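Local coordinates for uncharacterized protein (Acinetobacter baumannii, PDB 5D66) that is of unknown function but folds as an ankyrin repeat domain, an architecture that commonly serves protein-protein recognition, at residues E4-H8 with I29-E34; I19-L23 with A51-L55; I56-V62 with M87-A93; I68-L74 with D94-R100. All coordinates share one frame; numbering follows the deposited sequence.

Contact 1: E4-H8 with I29-E34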
loop_
_atom_site.group_PDB
_atom_site.type_symbol
_atom_site.label_atom_id
_atom_site.label_comp_id
_atom_site.label_asym_id
_atom_site.label_seq_id
_atom_site.Cartn_x
_atom_site.Cartn_y
_atom_site.Cartn_z
ATOM N N GLU A 4 6.879 -11.748 -27.515
ATOM C CA GLU A 4 8.145 -11.350 -26.940
ATOM C C GLU A 4 8.256 -11.733 -25.455
ATOM O O GLU A 4 9.297 -12.228 -25.014
ATOM C CB GLU A 4 8.345 -9.839 -27.136
ATOM N N TYR A 5 7.185 -11.539 -24.703
ATOM C CA TYR A 5 7.191 -11.727 -23.228
ATOM C C TYR A 5 5.943 -12.515 -22.843
ATOM O O TYR A 5 4.963 -11.967 -22.328
ATOM C CB TYR A 5 7.259 -10.338 -22.604
ATOM C CG TYR A 5 8.601 -9.672 -22.853
ATOM C CD1 TYR A 5 9.780 -10.174 -22.310
ATOM C CD2 TYR A 5 8.704 -8.580 -23.697
ATOM C CE1 TYR A 5 11.001 -9.577 -22.554
ATOM C CE2 TYR A 5 9.933 -7.967 -23.971
ATOM C CZ TYR A 5 11.075 -8.455 -23.388
ATOM O OH TYR A 5 12.291 -7.877 -23.589
ATOM N N PRO A 6 5.949 -13.818 -23.097
ATOM C CA PRO A 6 4.731 -14.598 -22.923
ATOM C C PRO A 6 4.271 -14.752 -21.470
ATOM O O PRO A 6 3.074 -14.920 -21.228
ATOM C CB PRO A 6 5.069 -15.930 -23.592
ATOM C CG PRO A 6 6.499 -16.016 -23.532
ATOM C CD PRO A 6 7.023 -14.615 -23.693
ATOM N N LEU A 7 5.190 -14.756 -20.508
ATOM C CA LEU A 7 4.793 -14.885 -19.127
ATOM C C LEU A 7 3.957 -13.679 -18.678
ATOM O O LEU A 7 2.974 -13.809 -17.971
ATOM C CB LEU A 7 5.988 -15.054 -18.216
ATOM C CG LEU A 7 5.670 -15.323 -16.747
ATOM C CD1 LEU A 7 4.924 -16.644 -16.539
ATOM C CD2 LEU A 7 6.904 -15.303 -15.894
ATOM N N HIS A 8 4.347 -12.505 -19.176
ATOM C CA HIS A 8 3.673 -11.263 -18.842
ATOM C C HIS A 8 2.245 -11.286 -19.392
ATOM O O HIS A 8 1.302 -10.869 -18.713
ATOM C CB HIS A 8 4.438 -10.089 -19.374
ATOM C CG HIS A 8 5.805 -9.941 -18.759
ATOM N ND1 HIS A 8 6.837 -10.807 -19.058
ATOM C CD2 HIS A 8 6.304 -9.022 -17.881
ATOM C CE1 HIS A 8 7.890 -10.437 -18.374
ATOM N NE2 HIS A 8 7.586 -9.382 -17.634
ATOM N N ILE A 29 11.863 -15.867 -13.253
ATOM C CA ILE A 29 10.483 -15.482 -13.024
ATOM C C ILE A 29 10.245 -13.986 -13.132
ATOM O O ILE A 29 9.161 -13.568 -13.484
ATOM C CB ILE A 29 9.942 -16.087 -11.753
ATOM C CG1 ILE A 29 8.377 -16.077 -11.757
ATOM C CG2 ILE A 29 10.530 -15.470 -10.577
ATOM C CD1 ILE A 29 7.797 -16.968 -10.741
ATOM N N ASP A 30 11.265 -13.203 -12.768
ATOM C CA ASP A 30 11.198 -11.766 -12.789
ATOM C C ASP A 30 11.834 -11.147 -14.009
ATOM O O ASP A 30 12.193 -9.967 -14.010
ATOM C CB ASP A 30 11.756 -11.166 -11.498
ATOM C CG ASP A 30 10.812 -11.346 -10.324
ATOM O OD1 ASP A 30 9.602 -11.359 -10.494
ATOM O OD2 ASP A 30 11.362 -11.385 -9.164
ATOM N N ALA A 31 11.900 -11.889 -15.132
ATOM C CA ALA A 31 12.265 -11.276 -16.405
ATOM C C ALA A 31 11.447 -10.014 -16.661
ATOM O O ALA A 31 10.232 -10.007 -16.435
ATOM C CB ALA A 31 12.005 -12.276 -17.544
ATOM N N ARG A 32 12.079 -8.959 -17.134
ATOM C CA ARG A 32 11.374 -7.715 -17.426
ATOM C C ARG A 32 10.875 -7.702 -18.856
ATOM O O ARG A 32 11.555 -8.174 -19.761
ATOM C CB ARG A 32 12.244 -6.497 -17.160
ATOM C CG ARG A 32 12.912 -6.473 -15.795
ATOM C CD ARG A 32 11.928 -6.675 -14.644
ATOM N NE ARG A 32 12.578 -6.576 -13.371
ATOM C CZ ARG A 32 12.534 -5.566 -12.502
ATOM N NH1 ARG A 32 11.758 -4.520 -12.714
ATOM N NH2 ARG A 32 13.228 -5.602 -11.388
ATOM N N ASP A 33 9.694 -7.101 -19.037
ATOM C CA ASP A 33 9.173 -6.891 -20.411
ATOM C C ASP A 33 9.810 -5.632 -20.985
ATOM O O ASP A 33 10.791 -5.060 -20.451
ATOM C CB ASP A 33 7.657 -6.907 -20.412
ATOM C CG ASP A 33 6.988 -5.752 -19.671
ATOM O OD1 ASP A 33 7.709 -4.767 -19.368
ATOM O OD2 ASP A 33 5.775 -5.825 -19.467
ATOM N N GLU A 34 9.282 -5.146 -22.090
ATOM C CA GLU A 34 9.890 -4.012 -22.815
ATOM C C GLU A 34 9.792 -2.701 -21.994
ATOM O O GLU A 34 10.503 -1.752 -22.307
ATOM C CB GLU A 34 9.284 -3.874 -24.209
ATOM C CG GLU A 34 7.872 -3.325 -24.261
ATOM C CD GLU A 34 6.763 -4.261 -23.877
ATOM O OE1 GLU A 34 7.010 -5.464 -23.689
ATOM O OE2 GLU A 34 5.620 -3.716 -23.780
#
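Tyr5 lays its ring squarely over the backbone of Asp33. The CA of Asp33 stands 3.5 Å from the centroid of the Tyr5 ring and only 4° off the ring normal, a centred CH-pi contact. The chain then runs past the two carbons flanking CZ: Arg32 O comes obliquely to Tyr5 CE1 at 3.2 Å, and Glu34 N to CE2. Glu34 also returns with its side chain. Its CG lies between the backbone N and the carbonyl carbon (chi1 73°) and the chain bends again at the next bond, which brings OE1 to 3.5 Å from Tyr5 CD2.

His8, in the first turn of helix 6-12, faces the same aspartate. Asp33 CB sits over one face of the imidazole, 3.7 Å from its centroid and displaced toward the rim. At the ring edge, near its plane, Ala31 O lies 3.0 Å from His8 NE2, the atom that also makes a weak hydrogen bond to Ser37 O. Further along, Leu7 CD2 rests on Ile29 O at 3.7 Å; Leu7 also packs on Ile19 and Ile22 of helix 16-23. Tyr5-Pro6-Leu7-His8 corresponds to the TPLH signature of ankyrin repeats, with Tyr5 at the N-cap.

Asp33 OD1 is hydrogen-bonded to Thr35 OG1 and Ser37 N, and over the Tyr5 ring and the His8 face the residue presents its CA and CB. The weak bond to Ser37 O is consistent with a proton on His8 NE2, and Asp33 OD2, 4.4 Å from that nitrogen, would probably stabilise any positive charge on the imidazole.

Contact 2: I19-L23 with A51-L55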
loop_
_atom_site.group_PDB
_atom_site.type_symbol
_atom_site.label_atom_id
_atom_site.label_comp_id
_atom_site.label_asym_id
_atom_site.label_seq_id
_atom_site.Cartn_x
_atom_site.Cartn_y
_atom_site.Cartn_z
ATOM N N ILE A 19 0.677 -20.011 -17.314
ATOM C CA ILE A 19 1.748 -19.654 -16.381
ATOM C C ILE A 19 2.485 -20.914 -15.892
ATOM O O ILE A 19 3.710 -20.961 -15.908
ATOM C CB ILE A 19 1.197 -18.847 -15.197
ATOM C CG1 ILE A 19 0.680 -17.497 -15.652
ATOM C CG2 ILE A 19 2.316 -18.626 -14.120
ATOM C CD1 ILE A 19 0.004 -16.710 -14.570
ATOM N N LYS A 20 1.744 -21.949 -15.497
ATOM C CA LYS A 20 2.352 -23.166 -14.996
ATOM C C LYS A 20 3.307 -23.750 -16.037
ATOM O O LYS A 20 4.441 -24.131 -15.719
ATOM C CB LYS A 20 1.270 -24.154 -14.612
ATOM C CG LYS A 20 1.764 -25.460 -13.987
ATOM C CD LYS A 20 0.729 -26.615 -14.044
ATOM C CE LYS A 20 -0.614 -26.216 -13.468
ATOM N NZ LYS A 20 -1.541 -27.382 -13.328
ATOM N N HIS A 21 2.860 -23.779 -17.285
ATOM C CA HIS A 21 3.689 -24.307 -18.340
ATOM C C HIS A 21 4.961 -23.442 -18.544
ATOM O O HIS A 21 6.064 -23.973 -18.664
ATOM C CB HIS A 21 2.898 -24.360 -19.620
ATOM C CG HIS A 21 3.709 -24.793 -20.791
ATOM N ND1 HIS A 21 4.226 -26.066 -20.911
ATOM C CD2 HIS A 21 4.098 -24.120 -21.899
ATOM C CE1 HIS A 21 4.905 -26.159 -22.039
ATOM N NE2 HIS A 21 4.848 -24.991 -22.655
ATOM N N ILE A 22 4.814 -22.140 -18.613
ATOM C CA ILE A 22 5.993 -21.277 -18.796
ATOM C C ILE A 22 6.966 -21.434 -17.642
ATOM O O ILE A 22 8.196 -21.534 -17.878
ATOM C CB ILE A 22 5.588 -19.840 -19.018
ATOM C CG1 ILE A 22 4.813 -19.726 -20.327
ATOM C CG2 ILE A 22 6.832 -18.938 -19.047
ATOM C CD1 ILE A 22 4.101 -18.408 -20.530
ATOM N N LEU A 23 6.456 -21.508 -16.413
ATOM C CA LEU A 23 7.351 -21.589 -15.260
ATOM C C LEU A 23 8.165 -22.896 -15.287
ATOM O O LEU A 23 9.314 -22.927 -14.833
ATOM C CB LEU A 23 6.568 -21.458 -13.966
ATOM C CG LEU A 23 5.967 -20.083 -13.676
ATOM C CD1 LEU A 23 5.291 -20.127 -12.342
ATOM C CD2 LEU A 23 6.976 -18.950 -13.731
ATOM N N ALA A 51 -3.052 -15.598 -10.566
ATOM C CA ALA A 51 -1.733 -15.474 -11.191
ATOM C C ALA A 51 -0.695 -14.957 -10.221
ATOM O O ALA A 51 0.408 -15.454 -10.141
ATOM C CB ALA A 51 -1.794 -14.533 -12.393
ATOM N N ALA A 52 -1.095 -13.965 -9.430
ATOM C CA ALA A 52 -0.173 -13.414 -8.420
ATOM C C ALA A 52 0.225 -14.509 -7.416
ATOM O O ALA A 52 1.420 -14.630 -7.088
ATOM C CB ALA A 52 -0.783 -12.228 -7.713
ATOM N N HIS A 53 -0.729 -15.316 -6.961
ATOM C CA HIS A 53 -0.395 -16.386 -6.030
ATOM C C HIS A 53 0.622 -17.348 -6.630
ATOM O O HIS A 53 1.585 -17.728 -5.976
ATOM C CB HIS A 53 -1.651 -17.140 -5.634
ATOM C CG HIS A 53 -1.409 -18.265 -4.690
ATOM N ND1 HIS A 53 -1.441 -19.601 -5.035
ATOM C CD2 HIS A 53 -1.076 -18.225 -3.390
ATOM C CE1 HIS A 53 -1.222 -20.341 -3.964
ATOM N NE2 HIS A 53 -0.989 -19.521 -2.956
HETATM N N MSE A 54 0.397 -17.766 -7.866
HETATM C CA MSE A 54 1.292 -18.726 -8.502
HETATM C C MSE A 54 2.688 -18.142 -8.646
HETATM O O MSE A 54 3.685 -18.809 -8.391
HETATM C CB MSE A 54 0.712 -19.156 -9.832
HETATM C CG MSE A 54 1.534 -20.206 -10.525
HETATM SE SE MSE A 54 0.706 -20.886 -12.130
HETATM C CE MSE A 54 -0.342 -22.201 -11.237
ATOM N N LEU A 55 2.766 -16.890 -9.044
ATOM C CA LEU A 55 4.083 -16.233 -9.253
ATOM C C LEU A 55 4.844 -16.035 -7.941
ATOM O O LEU A 55 6.029 -16.280 -7.853
ATOM C CB LEU A 55 3.909 -14.917 -10.007
ATOM C CG LEU A 55 3.431 -15.079 -11.472
ATOM C CD1 LEU A 55 2.920 -13.730 -11.983
ATOM C CD2 LEU A 55 4.509 -15.661 -12.374
#
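Ile19 O receives the backbone N of Leu23 at 2.8 Å, a bond of helix 16-23 that sets these two residues one turn apart, facing helix 49-57. Between them reaches Met54, a selenomethionine modelled in two conformers; the one described here runs extended from its backbone to SE and then turns at the last torsion (chi3 -86°). Ile19 and Met54 run alongside one another head to tail, and in this conformer Ile19 CG2 meets Met54 SE at 3.4 Å. The same selenium position lies 3.7 Å from Lys20 N; the lysine chain leads away, its NZ weakly hydrogen-bonded to Gln17 OE1.

The two segments run nearly parallel, 21° between their directions and 11.1 Å between axes, as expected of neighbouring outer helices in an ankyrin stack, where the gap is filled by long apolar side chains. Ile19 closes one end of it: its CG1 branch, placed opposite the carbonyl carbon, sends CD1 to Ala51 CB at 3.6 Å, beside Ala43 of helix 39-45. Leu23 works the other end, with CD1 4.2 Å from Met54 CG. Leu55, whose end lies closer to helix 16-23 than its start, puts CD2 4.1 Å from Ile19 CG2 and touches Ile29 as well.

Contact 3: I56-V62 with M87-A93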
loop_
_atom_site.group_PDB
_atom_site.type_symbol
_atom_site.label_atom_id
_atom_site.label_comp_id
_atom_site.label_asym_id
_atom_site.label_seq_id
_atom_site.Cartn_x
_atom_site.Cartn_y
_atom_site.Cartn_z
ATOM N N ILE A 56 4.100 -15.603 -6.919
ATOM C CA ILE A 56 4.669 -15.450 -5.575
ATOM C C ILE A 56 5.125 -16.790 -5.006
ATOM O O ILE A 56 6.248 -16.837 -4.470
ATOM C CB ILE A 56 3.697 -14.717 -4.626
ATOM C CG1 ILE A 56 3.535 -13.279 -5.065
ATOM C CG2 ILE A 56 4.171 -14.758 -3.202
ATOM C CD1 ILE A 56 2.381 -12.533 -4.425
ATOM N N GLU A 57 4.335 -17.830 -5.140
ATOM C CA GLU A 57 4.756 -19.123 -4.620
ATOM C C GLU A 57 6.032 -19.638 -5.328
ATOM O O GLU A 57 6.850 -20.338 -4.734
ATOM C CB GLU A 57 3.610 -20.116 -4.704
ATOM C CG GLU A 57 2.518 -19.884 -3.681
ATOM C CD GLU A 57 2.941 -19.971 -2.210
ATOM O OE1 GLU A 57 3.745 -20.880 -1.801
ATOM O OE2 GLU A 57 2.418 -19.113 -1.451
ATOM N N ALA A 58 6.199 -19.252 -6.599
ATOM C CA ALA A 58 7.342 -19.661 -7.382
ATOM C C ALA A 58 8.563 -18.728 -7.177
ATOM O O ALA A 58 9.563 -18.915 -7.792
ATOM C CB ALA A 58 6.950 -19.770 -8.814
ATOM N N GLY A 59 8.436 -17.716 -6.328
ATOM C CA GLY A 59 9.544 -16.893 -5.913
ATOM C C GLY A 59 9.679 -15.508 -6.505
ATOM O O GLY A 59 10.718 -14.847 -6.328
ATOM N N ALA A 60 8.638 -15.049 -7.206
ATOM C CA ALA A 60 8.688 -13.688 -7.752
ATOM C C ALA A 60 8.909 -12.687 -6.602
ATOM O O ALA A 60 8.339 -12.796 -5.493
ATOM C CB ALA A 60 7.405 -13.363 -8.460
ATOM N N ASP A 61 9.721 -11.661 -6.864
ATOM C CA ASP A 61 10.076 -10.668 -5.863
ATOM C C ASP A 61 8.980 -9.633 -5.729
ATOM O O ASP A 61 8.674 -8.826 -6.622
ATOM C CB ASP A 61 11.382 -10.033 -6.252
ATOM C CG ASP A 61 11.969 -9.103 -5.236
ATOM O OD1 ASP A 61 11.276 -8.740 -4.273
ATOM O OD2 ASP A 61 13.153 -8.698 -5.455
ATOM N N VAL A 62 8.340 -9.621 -4.575
ATOM C CA VAL A 62 7.273 -8.695 -4.275
ATOM C C VAL A 62 7.708 -7.253 -4.094
ATOM O O VAL A 62 6.857 -6.355 -4.019
ATOM C CB VAL A 62 6.420 -9.152 -3.050
ATOM C CG1 VAL A 62 5.913 -10.562 -3.251
ATOM C CG2 VAL A 62 7.184 -8.989 -1.748
HETATM N N MSE A 87 -0.644 -11.944 0.536
HETATM C CA MSE A 87 0.378 -12.827 -0.027
HETATM C C MSE A 87 1.746 -12.189 0.054
HETATM O O MSE A 87 2.762 -12.836 0.428
HETATM C CB MSE A 87 0.087 -13.202 -1.466
HETATM C CG MSE A 87 -1.191 -13.839 -1.754
HETATM SE SE MSE A 87 -1.444 -13.926 -3.698
HETATM C CE MSE A 87 -3.348 -14.170 -3.626
ATOM N N THR A 88 1.842 -10.922 -0.327
ATOM C CA THR A 88 3.135 -10.245 -0.267
ATOM C C THR A 88 3.702 -10.163 1.158
ATOM O O THR A 88 4.919 -10.265 1.353
ATOM C CB THR A 88 3.147 -8.875 -0.982
ATOM O OG1 THR A 88 2.506 -7.868 -0.217
ATOM C CG2 THR A 88 2.604 -8.894 -2.363
ATOM N N LEU A 89 2.812 -9.925 2.122
ATOM C CA LEU A 89 3.227 -9.837 3.504
ATOM C C LEU A 89 3.794 -11.137 4.080
ATOM O O LEU A 89 4.578 -11.125 4.983
ATOM C CB LEU A 89 2.087 -9.280 4.376
ATOM C CG LEU A 89 1.659 -7.850 4.093
ATOM C CD1 LEU A 89 0.378 -7.519 4.853
ATOM C CD2 LEU A 89 2.719 -6.907 4.515
HETATM N N MSE A 90 3.381 -12.253 3.487
HETATM C CA MSE A 90 3.847 -13.597 3.855
HETATM C C MSE A 90 5.112 -13.989 3.065
HETATM O O MSE A 90 5.706 -15.032 3.382
HETATM C CB MSE A 90 2.733 -14.616 3.594
HETATM C CG MSE A 90 1.628 -14.562 4.608
HETATM SE SE MSE A 90 2.203 -14.876 6.439
HETATM C CE MSE A 90 3.273 -16.376 6.253
ATOM N N HIS A 91 5.494 -13.188 2.049
ATOM C CA HIS A 91 6.560 -13.550 1.123
ATOM C C HIS A 91 7.489 -12.404 0.879
ATOM O O HIS A 91 7.909 -12.136 -0.236
ATOM C CB HIS A 91 5.985 -14.047 -0.184
ATOM C CG HIS A 91 5.278 -15.357 -0.044
ATOM N ND1 HIS A 91 5.924 -16.579 0.031
ATOM C CD2 HIS A 91 3.974 -15.612 0.206
ATOM C CE1 HIS A 91 5.016 -17.520 0.235
ATOM N NE2 HIS A 91 3.844 -16.962 0.352
ATOM N N GLY A 92 7.869 -11.724 1.944
ATOM C CA GLY A 92 9.031 -10.866 1.911
ATOM C C GLY A 92 8.789 -9.392 1.658
ATOM O O GLY A 92 9.773 -8.652 1.441
ATOM N N ALA A 93 7.568 -8.904 1.785
ATOM C CA ALA A 93 7.343 -7.480 1.595
ATOM C C ALA A 93 8.304 -6.658 2.464
ATOM O O ALA A 93 8.438 -6.897 3.657
ATOM C CB ALA A 93 5.912 -7.154 2.002
HETATM O O HOH W 1 1.897 -19.041 1.207
HETATM O O HOH W 2 9.334 -11.621 -2.565
#
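Ile56 and Val62 carry the apolar part of a contact between two helix ends of the ankyrin stack, each followed by the glycine turn that lets the chain drop toward the next loop. After helix 49-57 that turn is a Schellman motif at Gly59. Ile56 spreads its two branches: CD1 reaches Met87 CB at 3.8 Å, the two side chains crossing at about a right angle, whereas CG2, opposite the backbone N, presses obliquely on the imidazole of His91, 3.4 Å from CG. Val62 sits beyond the turn and inserts between Thr88 and the descending chain. Its CG1 meets Thr88 CG2 at 3.8 Å, and its CG2 lies against the backbone from His91 O to Ala93 N. Leu40 of helix 39-45 backs both Ile56 and Val62.

The polar part is largely mediated by water. Glu57 bends at chi2 so that its carboxylate stands perpendicular to the His91 ring, with OE2 3.1 Å from NE2; water 1, in the plane of the imidazole, bonds to both, donating to Glu57 OE2 at 2.7 Å. Water 2 ties the two backbones together, accepting from Val62 N at 3.0 Å and donating to His91 O.

Bonds within the second turn fix the shape that Val62 packs on. Thr88 OG1 turns back to Leu85 O, while Thr88 O is gripped twice: His91 N and Ala93 N, the latter at 3.0 Å, reach it from opposite faces of its carbonyl plane.

Contact 4: I68-L74 with D94-R100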
loop_
_atom_site.group_PDB
_atom_site.type_symbol
_atom_site.label_atom_id
_atom_site.label_comp_id
_atom_site.label_asym_id
_atom_site.label_seq_id
_atom_site.Cartn_x
_atom_site.Cartn_y
_atom_site.Cartn_z
ATOM N N ILE A 68 7.770 3.545 -12.375
ATOM C CA ILE A 68 7.198 4.579 -11.476
ATOM C C ILE A 68 7.373 4.215 -10.010
ATOM O O ILE A 68 6.708 4.819 -9.180
ATOM C CB ILE A 68 5.754 4.952 -11.830
ATOM C CG1 ILE A 68 4.766 3.805 -11.616
ATOM C CG2 ILE A 68 5.714 5.505 -13.268
ATOM C CD1 ILE A 68 3.327 4.179 -11.748
ATOM N N GLN A 69 8.305 3.335 -9.691
ATOM C CA GLN A 69 8.622 2.916 -8.308
ATOM C C GLN A 69 7.492 2.172 -7.603
ATOM O O GLN A 69 7.512 2.072 -6.387
ATOM C CB GLN A 69 9.137 4.092 -7.448
ATOM C CG GLN A 69 10.421 4.736 -7.999
ATOM C CD GLN A 69 11.241 5.303 -6.794
ATOM O OE1 GLN A 69 11.564 4.603 -5.821
ATOM N NE2 GLN A 69 11.682 6.530 -6.927
ATOM N N ASP A 70 6.597 1.553 -8.354
ATOM C CA ASP A 70 5.647 0.620 -7.784
ATOM C C ASP A 70 6.282 -0.743 -7.695
ATOM O O ASP A 70 6.972 -1.207 -8.593
ATOM C CB ASP A 70 4.376 0.525 -8.613
ATOM C CG ASP A 70 3.458 1.680 -8.396
ATOM O OD1 ASP A 70 3.490 2.351 -7.330
ATOM O OD2 ASP A 70 2.551 1.811 -9.263
ATOM N N SER A 71 5.976 -1.452 -6.620
ATOM C CA SER A 71 6.211 -2.887 -6.462
ATOM C C SER A 71 4.893 -3.578 -6.280
ATOM O O SER A 71 3.877 -2.942 -5.907
ATOM C CB SER A 71 7.118 -3.215 -5.284
ATOM O OG SER A 71 6.445 -2.867 -4.079
ATOM N N PRO A 72 4.860 -4.906 -6.393
ATOM C CA PRO A 72 3.606 -5.625 -6.120
ATOM C C PRO A 72 3.025 -5.308 -4.724
ATOM O O PRO A 72 1.851 -5.033 -4.594
ATOM C CB PRO A 72 3.962 -7.098 -6.353
ATOM C CG PRO A 72 5.038 -6.983 -7.430
ATOM C CD PRO A 72 5.822 -5.759 -7.095
ATOM N N TYR A 73 3.880 -5.366 -3.700
ATOM C CA TYR A 73 3.458 -5.029 -2.338
ATOM C C TYR A 73 2.925 -3.582 -2.274
ATOM O O TYR A 73 1.847 -3.324 -1.733
ATOM C CB TYR A 73 4.642 -5.260 -1.394
ATOM C CG TYR A 73 4.591 -4.416 -0.134
ATOM C CD1 TYR A 73 3.656 -4.659 0.850
ATOM C CD2 TYR A 73 5.455 -3.349 0.036
ATOM C CE1 TYR A 73 3.627 -3.857 2.002
ATOM C CE2 TYR A 73 5.439 -2.559 1.170
ATOM C CZ TYR A 73 4.485 -2.783 2.122
ATOM O OH TYR A 73 4.419 -1.990 3.254
ATOM N N LEU A 74 3.722 -2.607 -2.730
ATOM C CA LEU A 74 3.331 -1.213 -2.590
ATOM C C LEU A 74 2.026 -0.906 -3.301
ATOM O O LEU A 74 1.176 -0.171 -2.790
ATOM C CB LEU A 74 4.428 -0.273 -3.051
ATOM C CG LEU A 74 5.636 -0.197 -2.193
ATOM C CD1 LEU A 74 6.823 0.415 -2.967
ATOM C CD2 LEU A 74 5.368 0.674 -0.982
ATOM N N ASP A 94 8.951 -5.674 1.835
ATOM C CA ASP A 94 9.845 -4.776 2.557
ATOM C C ASP A 94 9.028 -3.630 3.107
ATOM O O ASP A 94 8.610 -2.758 2.349
ATOM C CB ASP A 94 10.914 -4.266 1.599
ATOM C CG ASP A 94 11.856 -3.288 2.239
ATOM O OD1 ASP A 94 11.667 -2.968 3.434
ATOM O OD2 ASP A 94 12.810 -2.840 1.545
ATOM N N LEU A 95 8.686 -3.672 4.393
ATOM C CA LEU A 95 7.787 -2.712 4.942
ATOM C C LEU A 95 8.367 -1.319 4.998
ATOM O O LEU A 95 7.674 -0.302 5.218
ATOM C CB LEU A 95 7.276 -3.137 6.330
ATOM C CG LEU A 95 6.670 -4.545 6.418
ATOM C CD1 LEU A 95 6.145 -4.722 7.817
ATOM C CD2 LEU A 95 5.645 -4.780 5.348
ATOM N N LYS A 96 9.695 -1.186 4.834
ATOM C CA LYS A 96 10.391 0.077 4.759
ATOM C C LYS A 96 10.406 0.641 3.347
ATOM O O LYS A 96 10.859 1.784 3.135
ATOM C CB LYS A 96 11.832 -0.024 5.287
ATOM C CG LYS A 96 11.874 -0.347 6.775
ATOM C CD LYS A 96 13.358 -0.495 7.248
ATOM C CE LYS A 96 13.671 -1.810 7.929
ATOM N NZ LYS A 96 15.060 -1.809 8.473
ATOM N N SER A 97 10.006 -0.124 2.343
ATOM C CA SER A 97 10.054 0.346 0.987
ATOM C C SER A 97 9.017 1.417 0.759
ATOM O O SER A 97 7.971 1.493 1.422
ATOM C CB SER A 97 9.867 -0.819 -0.018
ATOM O OG SER A 97 8.581 -1.399 0.023
ATOM N N THR A 98 9.304 2.238 -0.230
ATOM C CA THR A 98 8.520 3.404 -0.492
ATOM C C THR A 98 8.187 3.527 -1.998
ATOM O O THR A 98 8.977 3.129 -2.893
ATOM C CB THR A 98 9.192 4.701 0.010
ATOM O OG1 THR A 98 10.490 4.808 -0.570
ATOM C CG2 THR A 98 9.326 4.762 1.568
ATOM N N ASN A 99 7.038 4.130 -2.254
ATOM C CA ASN A 99 6.556 4.389 -3.582
ATOM C C ASN A 99 7.160 5.714 -4.104
ATOM O O ASN A 99 8.029 6.298 -3.449
ATOM C CB ASN A 99 5.026 4.430 -3.563
ATOM C CG ASN A 99 4.483 5.466 -2.622
ATOM O OD1 ASN A 99 5.067 6.534 -2.481
ATOM N ND2 ASN A 99 3.399 5.150 -1.929
ATOM N N ARG A 100 6.705 6.194 -5.244
ATOM C CA ARG A 100 7.303 7.370 -5.848
ATOM C C ARG A 100 7.101 8.611 -5.016
ATOM O O ARG A 100 7.843 9.635 -5.285
ATOM C CB ARG A 100 6.820 7.580 -7.271
ATOM C CG ARG A 100 5.403 7.954 -7.356
ATOM C CD ARG A 100 4.858 7.678 -8.788
ATOM N NE ARG A 100 3.471 7.994 -8.957
ATOM C CZ ARG A 100 2.438 7.144 -8.794
ATOM N NH1 ARG A 100 2.572 5.899 -8.286
ATOM N NH2 ARG A 100 1.231 7.593 -9.110
HETATM O O HOH W 3 5.006 4.620 -7.091
HETATM O O HOH W 4 11.255 5.784 -3.051
HETATM O O HOH W 5 0.758 3.787 -8.903
HETATM O O HOH W 6 8.286 -3.120 -2.070
HETATM O O HOH W 7 6.066 0.248 3.010
HETATM O O HOH W 8 2.234 2.581 -2.712
#
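Tyr73 carries its ring opposite the backbone N (chi1 154°), out toward the loop, and Ser97 holds OG between its own N and carbonyl carbon (chi1 67°); the hydroxyl thus arrives at the ring edge, near its plane, 3.5 Å from Tyr73 CE2. Ser97 OG donates to Asp94 O at 2.7 Å, in the carbonyl plane, and Ser97 N binds the same oxygen, closing a type I turn. Asp94 OD1 adds an Asx turn by accepting from Lys96 N. From within the turn, Leu95 CD2 approaches Tyr73 OH at 3.7 Å.

Such a turn leads into the projecting loop of an ankyrin repeat, here laid alongside the preceding loop. Ser71 is the N-cap of helix 72-79, its OG taking Leu74 N, and water 6 joins it to Ser97 OG. Leu74 CD1 packs on Thr98 O at 3.5 Å; that oxygen accepts a hydrogen bond from Lys65 NZ.

At the far end Arg100 stretches beside Ile68, whose CD1 lies over one guanidinium face. Asp70 OD1 stands at its edge, a long salt bridge of 3.8 Å to NH1. Water 3 fills the bridge with four bonds, donating to Ile68 O and Asp70 OD1 and accepting from Arg100 N and NH1, and water 5 spans Asp70 OD2 and Arg100 NH1.

In the fold
The four contacts step along the N-terminal half of an all-helical solenoid, from 24 Å off the chain's centre at contact 1 to 8 Å at contact 4. Contacts 1 and 2 interleave along the chain, as do contacts 3 and 4, and the first pair closes before the second opens. Helix 49-57 serves contacts 2 and 3, whose centres are 13 Å apart; Ala60 N probably hydrogen-bonds to Leu55 O between them. Asp30 probably links contact 1 to contact 3 through Asp61 N, and Val62 O probably joins contact 3 to Tyr73 N of contact 4. Contacts 1 and 4, 20 Å apart, do not touch: each contact reaches nearby parts of the chain, consistent with the elongated form of a repeat stack.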